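PDB 4V2X: endo-beta-1,4-glucanase (cellulase B) from Bacillus halodurans, which probably hydrolyses beta-1,4-linked glucans with its family 5 catalytic module, which is followed by an immunoglobulin-like module and a family 46 carbohydrate-binding module. Local coordinates for residues L179-H182 with F183-Y186; G230-N233 with D234-L238; G275-P278 with F279-I283; L323-D326 with K327-V331. All blocks are in the same frame, centred on the assembly; numbering follows the deposited sequence.

Interaction 1. Residues L179-H182 with F183-Y186; sequences LSNH and FKDY
The end of helix 165-183, where His182 and Phe183 pair their rings and the chain runs on into a type I beta turn from Phe183 to Tyr186, makes up this contact. The rings form a T-shaped (edge-to-face) pair: His182 brings its CD2 edge over the centre of the Phe183 face, with the planes at 84° and the centroids 4.7 Å apart. The His182 ring can reach there because its CG stands anti to the backbone N (chi1 -175°). Leu179 lies alongside the same phenylalanine, its CD2 4.2 Å from Phe183 CE2. The last regular helical bond runs from Phe183 N to Leu179 O (2.9 Å); beyond it Lys184 N makes a weak bond to Asn181 O. The Lys184 chain lies beside Asn181, with CE 3.6 Å from Asn181 ND2, and its NZ forms a salt bridge with Asp185 OD2, met from above the carboxylate plane. One water joins His182 O to Asp185 N, carrying the hydrogen bonding from the helix end into the turn. Further out, His182 NE2 is hydrogen-bonded to Asp133 of helix 126-141, and Phe183 packs inward on Leu190 and Phe192 of strand 190-193, the barrel strand that the turn leads into.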
ATOM      1  N   LEU A 179     -15.750 -13.388 -18.655  1.00 18.92           N
ATOM      2  CA  LEU A 179     -15.062 -12.849 -19.822  1.00 18.86           C
ATOM      3  C   LEU A 179     -13.778 -13.604 -20.115  1.00 19.28           C
ATOM      4  O   LEU A 179     -13.498 -13.918 -21.270  1.00 19.50           O
ATOM      5  CB  LEU A 179     -14.750 -11.363 -19.640  1.00 18.19           C
ATOM      6  CG  LEU A 179     -15.976 -10.456 -19.592  1.00 17.84           C
ATOM      7  CD1 LEU A 179     -15.562  -9.042 -19.194  1.00 17.30           C
ATOM      8  CD2 LEU A 179     -16.706 -10.463 -20.923  1.00 18.23           C
ATOM      9  N   SER A 180     -12.992 -13.878 -19.074  1.00 19.95           N
ATOM     10  CA  SER A 180     -11.733 -14.590 -19.252  1.00 21.37           C
ATOM     11  C   SER A 180     -11.997 -15.971 -19.842  1.00 22.20           C
ATOM     12  O   SER A 180     -11.285 -16.395 -20.746  1.00 21.28           O
ATOM     13  CB  SER A 180     -10.927 -14.668 -17.945  1.00 21.92           C
ATOM     14  OG  SER A 180     -11.515 -15.531 -16.990  1.00 26.56           O
ATOM     15  N   ASN A 181     -13.038 -16.649 -19.365  1.00 22.69           N
ATOM     16  CA  ASN A 181     -13.402 -17.959 -19.915  1.00 24.47           C
ATOM     17  C   ASN A 181     -13.877 -17.867 -21.362  1.00 24.66           C
ATOM     18  O   ASN A 181     -13.407 -18.624 -22.219  1.00 24.70           O
ATOM     19  CB  ASN A 181     -14.478 -18.633 -19.073  1.00 26.51           C
ATOM     20  CG  ASN A 181     -14.862 -19.997 -19.617  1.00 29.54           C
ATOM     21  OD1 ASN A 181     -15.944 -20.172 -20.164  1.00 32.86           O
ATOM     22  ND2 ASN A 181     -13.957 -20.956 -19.499  1.00 29.60           N
ATOM     23  N   HIS A 182     -14.792 -16.937 -21.634  1.00 24.04           N
ATOM     24  CA  HIS A 182     -15.327 -16.737 -22.984  1.00 24.10           C
ATOM     25  C   HIS A 182     -14.221 -16.487 -24.008  1.00 22.75           C
ATOM     26  O   HIS A 182     -14.230 -17.072 -25.089  1.00 22.86           O
ATOM     27  CB  HIS A 182     -16.325 -15.570 -23.013  1.00 25.07           C
ATOM     28  CG  HIS A 182     -16.996 -15.380 -24.340  1.00 26.31           C
ATOM     29  ND1 HIS A 182     -18.091 -16.118 -24.734  1.00 28.70           N
ATOM     30  CD2 HIS A 182     -16.721 -14.539 -25.367  1.00 27.65           C
ATOM     31  CE1 HIS A 182     -18.464 -15.741 -25.944  1.00 29.28           C
ATOM     32  NE2 HIS A 182     -17.648 -14.785 -26.352  1.00 29.29           N
ATOM     33  N   PHE A 183     -13.265 -15.628 -23.662  1.00 21.00           N
ATOM     34  CA  PHE A 183     -12.240 -15.201 -24.612  1.00 20.10           C
ATOM     35  C   PHE A 183     -10.910 -15.955 -24.503  1.00 20.64           C
ATOM     36  O   PHE A 183      -9.948 -15.600 -25.184  1.00 21.38           O
ATOM     37  CB  PHE A 183     -12.000 -13.687 -24.464  1.00 19.26           C
ATOM     38  CG  PHE A 183     -13.125 -12.843 -24.987  1.00 18.69           C
ATOM     39  CD1 PHE A 183     -13.405 -12.810 -26.345  1.00 19.19           C
ATOM     40  CD2 PHE A 183     -13.905 -12.074 -24.126  1.00 19.43           C
ATOM     41  CE1 PHE A 183     -14.438 -12.031 -26.844  1.00 19.63           C
ATOM     42  CE2 PHE A 183     -14.935 -11.286 -24.619  1.00 19.28           C
ATOM     43  CZ  PHE A 183     -15.207 -11.272 -25.980  1.00 19.61           C
ATOM     44  N   LYS A 184     -10.846 -17.004 -23.683  1.00 21.23           N
ATOM     45  CA  LYS A 184      -9.558 -17.623 -23.346  1.00 22.10           C
ATOM     46  C   LYS A 184      -8.748 -18.111 -24.545  1.00 21.97           C
ATOM     47  O   LYS A 184      -7.517 -18.045 -24.518  1.00 21.80           O
ATOM     48  CB  LYS A 184      -9.733 -18.767 -22.336  1.00 23.38           C
ATOM     49  CG  LYS A 184     -10.466 -19.998 -22.849  1.00 25.41           C
ATOM     50  CD  LYS A 184     -10.737 -20.963 -21.705  1.00 28.11           C
ATOM     51  CE  LYS A 184     -11.755 -22.023 -22.099  1.00 31.06           C
ATOM     52  NZ  LYS A 184     -11.292 -22.807 -23.273  1.00 32.33           N
ATOM     53  N   ASP A 185      -9.422 -18.584 -25.591  1.00 22.00           N
ATOM     54  CA  ASP A 185      -8.727 -19.125 -26.767  1.00 22.87           C
ATOM     55  C   ASP A 185      -8.523 -18.107 -27.895  1.00 22.97           C
ATOM     56  O   ASP A 185      -8.002 -18.452 -28.953  1.00 22.64           O
ATOM     57  CB  ASP A 185      -9.468 -20.360 -27.293  1.00 23.83           C
ATOM     58  CG  ASP A 185      -9.426 -21.520 -26.318  1.00 25.08           C
ATOM     59  OD1 ASP A 185      -8.346 -21.793 -25.757  1.00 25.50           O
ATOM     60  OD2 ASP A 185     -10.474 -22.155 -26.108  1.00 28.97           O
ATOM     61  N   TYR A 186      -8.910 -16.854 -27.663  1.00 22.73           N
ATOM     62  CA  TYR A 186      -8.717 -15.788 -28.653  1.00 21.93           C
ATOM     63  C   TYR A 186      -7.242 -15.424 -28.781  1.00 20.76           C
ATOM     64  O   TYR A 186      -6.492 -15.569 -27.821  1.00 21.44           O
ATOM     65  CB  TYR A 186      -9.525 -14.544 -28.279  1.00 21.35           C
ATOM     66  CG  TYR A 186     -10.963 -14.620 -28.717  1.00 21.74           C
ATOM     67  CD1 TYR A 186     -11.785 -15.667 -28.309  1.00 22.78           C
ATOM     68  CD2 TYR A 186     -11.507 -13.643 -29.541  1.00 22.21           C
ATOM     69  CE1 TYR A 186     -13.102 -15.744 -28.723  1.00 23.97           C
ATOM     70  CE2 TYR A 186     -12.823 -13.706 -29.951  1.00 22.60           C
ATOM     71  CZ  TYR A 186     -13.615 -14.756 -29.537  1.00 24.04           C
ATOM     72  OH  TYR A 186     -14.916 -14.821 -29.959  1.00 26.67           O
TER
HETATM   73  O   HOH W   1     -12.184 -18.489 -26.313  1.00 26.24           O

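Interaction 2. Residues G230-N233 with D234-L238; sequences GGQN and DIRPL
The Arg236 guanidinium and the Asn233 amide stand steeply to each other, their planes 76° apart, with the amide oxygen at the guanidinium edge and Gln232 CB placed obliquely to it. Arg236 grips side-on: NE, 2.7 Å from Asn233 OD1, and NH2, 3.1 Å from Asn233 OD1, both give their hydrogens to this one oxygen, which lies in the guanidinium plane. The NE bond is the straighter, at 160°. The arginine chain, extended at first, bends at chi3 (-52°) and so turns the head back alongside Asn233. In the backbone, a type II' turn from Gly230 to Asn233 is followed by a second bend, in which Ile235 N bonds to Gln232 O at 3.2 Å and Arg236 N reaches the same oxygen weakly. The Asn233 amide is used at its other end too, ND2 donating to Ser180 O and Ser229 OG. A leucine in place of Arg236 has no N-H to offer, and the Asn233 amide would probably be freer to turn, with the carbonyls of Tyr186, Pro187 and Leu190 short of a donor. One buried cation thus spends its N-H groups on neutral oxygens, tying the approach to strand 238-241 to the turn before strand 190-193.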
ATOM      1  N   GLY A 230      -7.017 -20.498 -18.162  1.00 24.95           N
ATOM      2  CA  GLY A 230      -6.757 -21.422 -19.273  1.00 26.22           C
ATOM      3  C   GLY A 230      -6.585 -20.741 -20.617  1.00 27.12           C
ATOM      4  O   GLY A 230      -6.453 -19.519 -20.692  1.00 26.89           O
ATOM      5  N   GLY A 231      -6.576 -21.541 -21.683  1.00 26.17           N
ATOM      6  CA  GLY A 231      -6.300 -21.048 -23.030  1.00 25.63           C
ATOM      7  C   GLY A 231      -5.014 -20.236 -23.091  1.00 26.38           C
ATOM      8  O   GLY A 231      -3.992 -20.625 -22.534  1.00 26.63           O
ATOM      9  N   GLN A 232      -5.086 -19.085 -23.749  1.00 25.22           N
ATOM     10  CA  GLN A 232      -3.948 -18.174 -23.889  1.00 26.18           C
ATOM     11  C   GLN A 232      -3.836 -17.148 -22.752  1.00 24.36           C
ATOM     12  O   GLN A 232      -2.990 -16.246 -22.813  1.00 22.81           O
ATOM     13  CB  GLN A 232      -4.084 -17.402 -25.201  1.00 29.39           C
ATOM     14  CG  GLN A 232      -4.305 -18.261 -26.435  1.00 34.99           C
ATOM     15  CD  GLN A 232      -3.044 -18.414 -27.248  1.00 40.13           C
ATOM     16  OE1 GLN A 232      -2.079 -19.031 -26.801  1.00 47.00           O
ATOM     17  NE2 GLN A 232      -3.035 -17.836 -28.446  1.00 43.83           N
ATOM     18  N   ASN A 233      -4.668 -17.281 -21.721  1.00 24.12           N
ATOM     19  CA  ASN A 233      -4.756 -16.266 -20.666  1.00 23.56           C
ATOM     20  C   ASN A 233      -3.609 -16.289 -19.665  1.00 24.13           C
ATOM     21  O   ASN A 233      -3.490 -15.385 -18.830  1.00 23.38           O
ATOM     22  CB  ASN A 233      -6.097 -16.372 -19.938  1.00 22.79           C
ATOM     23  CG  ASN A 233      -7.273 -16.019 -20.830  1.00 22.08           C
ATOM     24  OD1 ASN A 233      -7.099 -15.494 -21.937  1.00 22.09           O
ATOM     25  ND2 ASN A 233      -8.477 -16.296 -20.354  1.00 22.26           N
ATOM     26  N   ASP A 234      -2.763 -17.317 -19.744  1.00 24.89           N
ATOM     27  CA  ASP A 234      -1.531 -17.348 -18.962  1.00 25.49           C
ATOM     28  C   ASP A 234      -0.512 -16.314 -19.444  1.00 24.02           C
ATOM     29  O   ASP A 234       0.328 -15.875 -18.664  1.00 24.92           O
ATOM     30  CB  ASP A 234      -0.907 -18.754 -18.959  1.00 27.63           C
ATOM     31  CG  ASP A 234      -0.578 -19.266 -20.351  1.00 30.22           C
ATOM     32  OD1 ASP A 234      -1.272 -18.896 -21.324  1.00 30.39           O
ATOM     33  OD2 ASP A 234       0.378 -20.064 -20.463  1.00 35.99           O
ATOM     34  N   ILE A 235      -0.592 -15.930 -20.716  1.00 23.70           N
ATOM     35  CA  ILE A 235       0.314 -14.933 -21.291  1.00 23.96           C
ATOM     36  C   ILE A 235      -0.370 -13.689 -21.887  1.00 22.47           C
ATOM     37  O   ILE A 235       0.317 -12.739 -22.266  1.00 24.01           O
ATOM     38  CB  ILE A 235       1.236 -15.561 -22.365  1.00 25.84           C
ATOM     39  CG1 ILE A 235       0.434 -16.072 -23.573  1.00 27.71           C
ATOM     40  CG2 ILE A 235       2.059 -16.682 -21.750  1.00 26.45           C
ATOM     41  CD1 ILE A 235       1.302 -16.502 -24.738  1.00 30.13           C
ATOM     42  N   ARG A 236      -1.700 -13.681 -21.965  1.00 21.35           N
ATOM     43  CA  ARG A 236      -2.417 -12.563 -22.586  1.00 19.32           C
ATOM     44  C   ARG A 236      -2.047 -11.267 -21.889  1.00 18.84           C
ATOM     45  O   ARG A 236      -2.086 -11.195 -20.662  1.00 19.14           O
ATOM     46  CB  ARG A 236      -3.926 -12.761 -22.501  1.00 19.22           C
ATOM     47  CG  ARG A 236      -4.732 -11.701 -23.241  1.00 18.28           C
ATOM     48  CD  ARG A 236      -6.227 -11.948 -23.129  1.00 18.24           C
ATOM     49  NE  ARG A 236      -6.575 -13.313 -23.521  1.00 18.80           N
ATOM     50  CZ  ARG A 236      -6.593 -13.776 -24.769  1.00 19.67           C
ATOM     51  NH1 ARG A 236      -6.301 -12.991 -25.802  1.00 18.98           N
ATOM     52  NH2 ARG A 236      -6.902 -15.054 -24.989  1.00 21.11           N
ATOM     53  N   PRO A 237      -1.686 -10.231 -22.668  1.00 18.54           N
ATOM     54  CA  PRO A 237      -1.390  -8.961 -22.019  1.00 17.78           C
ATOM     55  C   PRO A 237      -2.578  -8.391 -21.244  1.00 16.75           C
ATOM     56  O   PRO A 237      -3.724  -8.478 -21.694  1.00 16.45           O
ATOM     57  CB  PRO A 237      -1.010  -8.060 -23.196  1.00 18.14           C
ATOM     58  CG  PRO A 237      -0.354  -9.014 -24.133  1.00 18.56           C
ATOM     59  CD  PRO A 237      -1.218 -10.240 -24.064  1.00 18.74           C
ATOM     60  N   LEU A 238      -2.277  -7.824 -20.083  1.00 16.31           N
ATOM     61  CA  LEU A 238      -3.280  -7.243 -19.203  1.00 15.53           C
ATOM     62  C   LEU A 238      -2.943  -5.788 -18.968  1.00 15.46           C
ATOM     63  O   LEU A 238      -1.779  -5.425 -18.757  1.00 16.02           O
ATOM     64  CB  LEU A 238      -3.324  -7.980 -17.866  1.00 15.91           C
ATOM     65  CG  LEU A 238      -3.540  -9.488 -17.974  1.00 16.68           C
ATOM     66  CD1 LEU A 238      -3.564 -10.117 -16.594  1.00 17.76           C
ATOM     67  CD2 LEU A 238      -4.813  -9.805 -18.740  1.00 16.78           C
TER

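Interaction 3. Residues G275-P278 with F279-I283; sequences GFWP and FSVNI
Trp277 lies across Val281 and Ile283, and CH-pi contacts carry the apolar side of this short helix, 277-281. Val281 CG2 sits over the face of the five-membered ring, 4.2 Å from its centroid, and Ile283 CG2 over the six-membered ring, 4.3 Å from its centroid. A chi1 of 178° puts the indole beside its own carbonyl carbon, on the side of the helix where Val281 follows one turn later. Ile283 CG2 also meets Pro278 CB, while Phe276 CD2 packs on Phe279 CB. Among the hydrogen bonds, Ser280 N donates to Phe276 O, the N-cap residue, and Trp277 O takes two donors: Val281 N at 3.1 Å and Ser280 OG at 2.7 Å, the hydroxyl tilted 22° from the carbonyl plane. A Schellman motif closes the helix, with Ile283 N bonded to Pro278 O (3.0 Å), Asn282 N to Phe279 O, and positive phi at Asn282. Water adds one bridge, donating to both Gly275 O and Ser280 OG. The Ser280 hydroxyl therefore gives its hydrogen to the helix and accepts from the water, so this buried polar group is satisfied in both roles, while one face of the indole is met by aliphatic methyl groups.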
ATOM      1  N   GLY A 275      -6.008  17.026 -21.450  1.00 10.58           N
ATOM      2  CA  GLY A 275      -5.440  18.371 -21.554  1.00 10.74           C
ATOM      3  C   GLY A 275      -5.498  19.145 -20.254  1.00 10.78           C
ATOM      4  O   GLY A 275      -6.298  18.841 -19.361  1.00 11.24           O
ATOM      5  N   PHE A 276      -4.638  20.156 -20.150  1.00 10.83           N
ATOM      6  CA  PHE A 276      -4.668  21.109 -19.043  1.00 11.52           C
ATOM      7  C   PHE A 276      -6.091  21.628 -18.908  1.00 11.21           C
ATOM      8  O   PHE A 276      -6.682  22.127 -19.872  1.00 10.65           O
ATOM      9  CB  PHE A 276      -3.671  22.232 -19.318  1.00 11.71           C
ATOM     10  CG  PHE A 276      -3.734  23.385 -18.347  1.00 12.52           C
ATOM     11  CD1 PHE A 276      -3.440  23.208 -17.000  1.00 12.51           C
ATOM     12  CD2 PHE A 276      -4.041  24.667 -18.797  1.00 12.84           C
ATOM     13  CE1 PHE A 276      -3.476  24.278 -16.123  1.00 13.31           C
ATOM     14  CE2 PHE A 276      -4.073  25.735 -17.921  1.00 12.92           C
ATOM     15  CZ  PHE A 276      -3.793  25.540 -16.581  1.00 12.73           C
ATOM     16  N   TRP A 277      -6.667  21.468 -17.724  1.00 11.16           N
ATOM     17  CA  TRP A 277      -8.116  21.579 -17.593  1.00 11.60           C
ATOM     18  C   TRP A 277      -8.717  22.882 -18.152  1.00 11.12           C
ATOM     19  O   TRP A 277      -9.655  22.833 -18.952  1.00 11.29           O
ATOM     20  CB  TRP A 277      -8.575  21.312 -16.150  1.00 12.86           C
ATOM     21  CG  TRP A 277     -10.029  21.463 -16.020  1.00 13.25           C
ATOM     22  CD1 TRP A 277     -10.999  20.594 -16.463  1.00 14.07           C
ATOM     23  CD2 TRP A 277     -10.716  22.570 -15.447  1.00 14.23           C
ATOM     24  NE1 TRP A 277     -12.241  21.108 -16.197  1.00 15.11           N
ATOM     25  CE2 TRP A 277     -12.097  22.317 -15.572  1.00 14.82           C
ATOM     26  CE3 TRP A 277     -10.297  23.757 -14.837  1.00 14.84           C
ATOM     27  CZ2 TRP A 277     -13.061  23.204 -15.094  1.00 15.77           C
ATOM     28  CZ3 TRP A 277     -11.253  24.630 -14.368  1.00 15.88           C
ATOM     29  CH2 TRP A 277     -12.615  24.354 -14.504  1.00 16.16           C
ATOM     30  N   PRO A 278      -8.179  24.047 -17.753  1.00 11.49           N
ATOM     31  CA  PRO A 278      -8.810  25.280 -18.242  1.00 11.45           C
ATOM     32  C   PRO A 278      -8.781  25.448 -19.758  1.00 11.15           C
ATOM     33  O   PRO A 278      -9.748  25.955 -20.338  1.00 11.20           O
ATOM     34  CB  PRO A 278      -7.997  26.391 -17.567  1.00 11.74           C
ATOM     35  CG  PRO A 278      -7.406  25.750 -16.364  1.00 12.36           C
ATOM     36  CD  PRO A 278      -7.154  24.320 -16.732  1.00 11.92           C
ATOM     37  N   PHE A 279      -7.678  25.053 -20.388  1.00 10.53           N
ATOM     38  CA  PHE A 279      -7.606  25.088 -21.842  1.00 10.28           C
ATOM     39  C   PHE A 279      -8.587  24.085 -22.438  1.00 10.48           C
ATOM     40  O   PHE A 279      -9.295  24.389 -23.398  1.00 10.06           O
ATOM     41  CB  PHE A 279      -6.191  24.773 -22.338  1.00 10.55           C
ATOM     42  CG  PHE A 279      -6.107  24.594 -23.824  1.00 10.29           C
ATOM     43  CD1 PHE A 279      -6.271  25.680 -24.679  1.00 11.03           C
ATOM     44  CD2 PHE A 279      -5.881  23.340 -24.381  1.00 10.48           C
ATOM     45  CE1 PHE A 279      -6.207  25.515 -26.054  1.00 11.08           C
ATOM     46  CE2 PHE A 279      -5.815  23.173 -25.756  1.00 10.30           C
ATOM     47  CZ  PHE A 279      -5.982  24.260 -26.596  1.00 10.80           C
ATOM     48  N   SER A 280      -8.643  22.901 -21.836  1.00 10.76           N
ATOM     49  CA  SER A 280      -9.415  21.791 -22.385  1.00 11.21           C
ATOM     50  C   SER A 280     -10.917  22.068 -22.435  1.00 11.39           C
ATOM     51  O   SER A 280     -11.602  21.529 -23.298  1.00 12.58           O
ATOM     52  CB  SER A 280      -9.140  20.514 -21.588  1.00 12.24           C
ATOM     53  OG  SER A 280      -9.822  20.524 -20.350  1.00 13.85           O
ATOM     54  N   VAL A 281     -11.423  22.899 -21.519  1.00 11.79           N
ATOM     55  CA  VAL A 281     -12.838  23.266 -21.508  1.00 12.25           C
ATOM     56  C   VAL A 281     -13.112  24.710 -21.936  1.00 11.69           C
ATOM     57  O   VAL A 281     -14.269  25.080 -22.126  1.00 12.63           O
ATOM     58  CB  VAL A 281     -13.509  22.999 -20.136  1.00 12.23           C
ATOM     59  CG1 VAL A 281     -13.363  21.529 -19.748  1.00 12.72           C
ATOM     60  CG2 VAL A 281     -12.976  23.929 -19.042  1.00 12.59           C
ATOM     61  N   ASN A 282     -12.053  25.497 -22.121  1.00 10.64           N
ATOM     62  CA  ASN A 282     -12.137  26.924 -22.453  1.00 10.71           C
ATOM     63  C   ASN A 282     -12.791  27.742 -21.349  1.00 10.40           C
ATOM     64  O   ASN A 282     -13.939  28.173 -21.458  1.00 11.25           O
ATOM     65  CB  ASN A 282     -12.822  27.173 -23.802  1.00 10.84           C
ATOM     66  CG  ASN A 282     -12.617  28.589 -24.303  1.00 11.74           C
ATOM     67  OD1 ASN A 282     -12.205  29.483 -23.558  1.00 12.26           O
ATOM     68  ND2 ASN A 282     -12.910  28.805 -25.573  1.00 13.17           N
ATOM     69  N   ILE A 283     -12.017  27.964 -20.294  1.00 11.17           N
ATOM     70  CA  ILE A 283     -12.438  28.742 -19.140  1.00 11.33           C
ATOM     71  C   ILE A 283     -11.191  29.485 -18.650  1.00 11.12           C
ATOM     72  O   ILE A 283     -10.068  29.158 -19.041  1.00 10.60           O
ATOM     73  CB  ILE A 283     -13.021  27.812 -18.043  1.00 11.30           C
ATOM     74  CG1 ILE A 283     -13.772  28.595 -16.960  1.00 11.70           C
ATOM     75  CG2 ILE A 283     -11.931  26.948 -17.423  1.00 11.80           C
ATOM     76  CD1 ILE A 283     -14.499  27.680 -15.982  1.00 11.64           C
TER
HETATM   77  O   HOH W   2      -9.036  18.289 -18.838  1.00 18.73           O

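Interaction 4. Residues L323-D326 with K327-V331; sequences LGFD and KHTGV
Phe325 and Thr329 supply the CH-pi contact of this loop: Thr329 CG2 stands over the centre of the phenylalanine ring, 4.0 Å from its centroid and only 8° off the normal. The threonine methyl is set there with CG2 anti to its own carbonyl carbon, and the backbone follows it in, Thr329 CA lying 3.7 Å from Phe325 CD1. A methyl also packs on the backbone at Gly324, Val331 CG2 lying 3.4 Å from Gly324 O; a side chain on this glycine would run into that methyl. Two backbone hydrogen bonds converge on the same oxygen. Lys327 N bonds to Gly324 O at 2.9 Å, and His328 N adds a weak, bent bond. The Lys327 chain folds past Gly324, its CE 3.7 Å from Gly324 O, and carries its charge onward to a salt bridge with Glu529, with Val281 O and Phe530 O as further acceptors of NZ. Within the second half, Gly330 N makes a weak bond to His328 ND1. An alanine replacing Phe325 is likely to open a gap beneath the Thr329 methyl and take away packing against Phe341 of helix 334-350. The 3-10 turn and the irregular, helix-like bend after it form the beta-alpha loop between strand 315-320 and helix 334-350 of this TIM barrel.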
ATOM      1  N   LEU A 323     -11.089  17.612 -23.043  1.00 11.99           N
ATOM      2  CA  LEU A 323     -12.279  17.389 -22.213  1.00 13.26           C
ATOM      3  C   LEU A 323     -13.502  18.142 -22.721  1.00 12.97           C
ATOM      4  O   LEU A 323     -14.618  17.610 -22.715  1.00 13.23           O
ATOM      5  CB  LEU A 323     -12.000  17.787 -20.765  1.00 14.75           C
ATOM      6  CG  LEU A 323     -13.086  17.402 -19.753  1.00 15.88           C
ATOM      7  CD1 LEU A 323     -13.245  15.886 -19.690  1.00 18.38           C
ATOM      8  CD2 LEU A 323     -12.767  17.959 -18.377  1.00 16.34           C
ATOM      9  N   GLY A 324     -13.287  19.373 -23.171  1.00 11.46           N
ATOM     10  CA  GLY A 324     -14.363  20.217 -23.689  1.00 12.08           C
ATOM     11  C   GLY A 324     -15.112  19.673 -24.893  1.00 12.18           C
ATOM     12  O   GLY A 324     -16.227  20.108 -25.179  1.00 12.60           O
ATOM     13  N   PHE A 325     -14.504  18.728 -25.606  1.00 12.10           N
ATOM     14  CA  PHE A 325     -15.184  18.028 -26.702  1.00 12.32           C
ATOM     15  C   PHE A 325     -16.458  17.315 -26.234  1.00 13.27           C
ATOM     16  O   PHE A 325     -17.340  17.020 -27.052  1.00 12.48           O
ATOM     17  CB  PHE A 325     -14.239  17.012 -27.357  1.00 12.64           C
ATOM     18  CG  PHE A 325     -13.132  17.615 -28.202  1.00 11.84           C
ATOM     19  CD1 PHE A 325     -12.969  18.988 -28.360  1.00 12.37           C
ATOM     20  CD2 PHE A 325     -12.225  16.769 -28.830  1.00 12.44           C
ATOM     21  CE1 PHE A 325     -11.941  19.491 -29.146  1.00 11.85           C
ATOM     22  CE2 PHE A 325     -11.197  17.269 -29.617  1.00 12.07           C
ATOM     23  CZ  PHE A 325     -11.056  18.634 -29.768  1.00 11.88           C
ATOM     24  N   ASP A 326     -16.562  17.030 -24.933  1.00 14.42           N
ATOM     25  CA  ASP A 326     -17.803  16.487 -24.371  1.00 15.59           C
ATOM     26  C   ASP A 326     -18.974  17.444 -24.563  1.00 15.94           C
ATOM     27  O   ASP A 326     -20.119  17.020 -24.545  1.00 16.07           O
ATOM     28  CB  ASP A 326     -17.645  16.147 -22.881  1.00 17.78           C
ATOM     29  CG  ASP A 326     -16.874  14.860 -22.649  1.00 20.10           C
ATOM     30  OD1 ASP A 326     -16.557  14.138 -23.617  1.00 20.41           O
ATOM     31  OD2 ASP A 326     -16.589  14.553 -21.475  1.00 25.07           O
ATOM     32  N   LYS A 327     -18.686  18.733 -24.726  1.00 13.89           N
ATOM     33  CA  LYS A 327     -19.666  19.688 -25.215  1.00 14.18           C
ATOM     34  C   LYS A 327     -19.745  19.542 -26.740  1.00 14.41           C
ATOM     35  O   LYS A 327     -20.694  18.950 -27.256  1.00 15.38           O
ATOM     36  CB  LYS A 327     -19.310  21.115 -24.741  1.00 14.13           C
ATOM     37  CG  LYS A 327     -19.393  21.276 -23.224  1.00 14.52           C
ATOM     38  CD  LYS A 327     -18.844  22.600 -22.696  1.00 15.14           C
ATOM     39  CE  LYS A 327     -17.325  22.602 -22.644  1.00 15.62           C
ATOM     40  NZ  LYS A 327     -16.778  23.879 -22.109  1.00 16.05           N
ATOM     41  N   HIS A 328     -18.744  20.054 -27.457  1.00 13.35           N
ATOM     42  CA  HIS A 328     -18.577  19.785 -28.887  1.00 13.62           C
ATOM     43  C   HIS A 328     -17.181  20.254 -29.288  1.00 13.15           C
ATOM     44  O   HIS A 328     -16.530  20.959 -28.513  1.00 12.32           O
ATOM     45  CB  HIS A 328     -19.663  20.471 -29.730  1.00 14.46           C
ATOM     46  CG  HIS A 328     -19.720  21.955 -29.565  1.00 15.46           C
ATOM     47  ND1 HIS A 328     -19.031  22.820 -30.385  1.00 17.13           N
ATOM     48  CD2 HIS A 328     -20.394  22.733 -28.686  1.00 17.19           C
ATOM     49  CE1 HIS A 328     -19.279  24.064 -30.025  1.00 17.87           C
ATOM     50  NE2 HIS A 328     -20.107  24.041 -28.996  1.00 17.01           N
ATOM     51  N   THR A 329     -16.716  19.858 -30.474  1.00 13.41           N
ATOM     52  CA  THR A 329     -15.338  20.148 -30.894  1.00 13.49           C
ATOM     53  C   THR A 329     -15.073  21.622 -31.177  1.00 14.76           C
ATOM     54  O   THR A 329     -13.927  22.050 -31.225  1.00 15.00           O
ATOM     55  CB  THR A 329     -14.928  19.343 -32.152  1.00 14.30           C
ATOM     56  OG1 THR A 329     -15.878  19.564 -33.205  1.00 14.32           O
ATOM     57  CG2 THR A 329     -14.865  17.868 -31.844  1.00 13.73           C
ATOM     58  N   GLY A 330     -16.136  22.383 -31.405  1.00 14.32           N
ATOM     59  CA  GLY A 330     -16.041  23.815 -31.640  1.00 14.77           C
ATOM     60  C   GLY A 330     -15.737  24.700 -30.446  1.00 14.83           C
ATOM     61  O   GLY A 330     -15.551  25.896 -30.619  1.00 15.51           O
ATOM     62  N   VAL A 331     -15.676  24.148 -29.233  1.00 13.43           N
ATOM     63  CA  VAL A 331     -15.374  24.987 -28.053  1.00 13.09           C
ATOM     64  C   VAL A 331     -13.893  25.370 -27.922  1.00 12.45           C
ATOM     65  O   VAL A 331     -13.550  26.251 -27.120  1.00 12.56           O
ATOM     66  CB  VAL A 331     -15.866  24.348 -26.734  1.00 13.85           C
ATOM     67  CG1 VAL A 331     -17.352  24.016 -26.818  1.00 14.20           C
ATOM     68  CG2 VAL A 331     -15.062  23.111 -26.384  1.00 13.55           C
TER

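All four contacts lie in the eight-stranded parallel beta/alpha barrel of the family 5 module and follow one another along the chain without overlapping. They form two pairs. Interactions 1 and 2, with centres 9 Å apart, lie at the end of helix 165-183 and in the loops leading into strands 190-193 and 238-241, joined by probable hydrogen bonds such as Lys184 O to Gln232 N (2.8 Å). Interactions 3 and 4, with centres 10 Å apart, follow strands 267-273 and 315-320 and touch through Ser280 O and Gly324 N. One pair precedes its strands and the other follows them, at opposite ends of the barrel; the second also meets Glu529 and Phe530 of the carbohydrate-binding region.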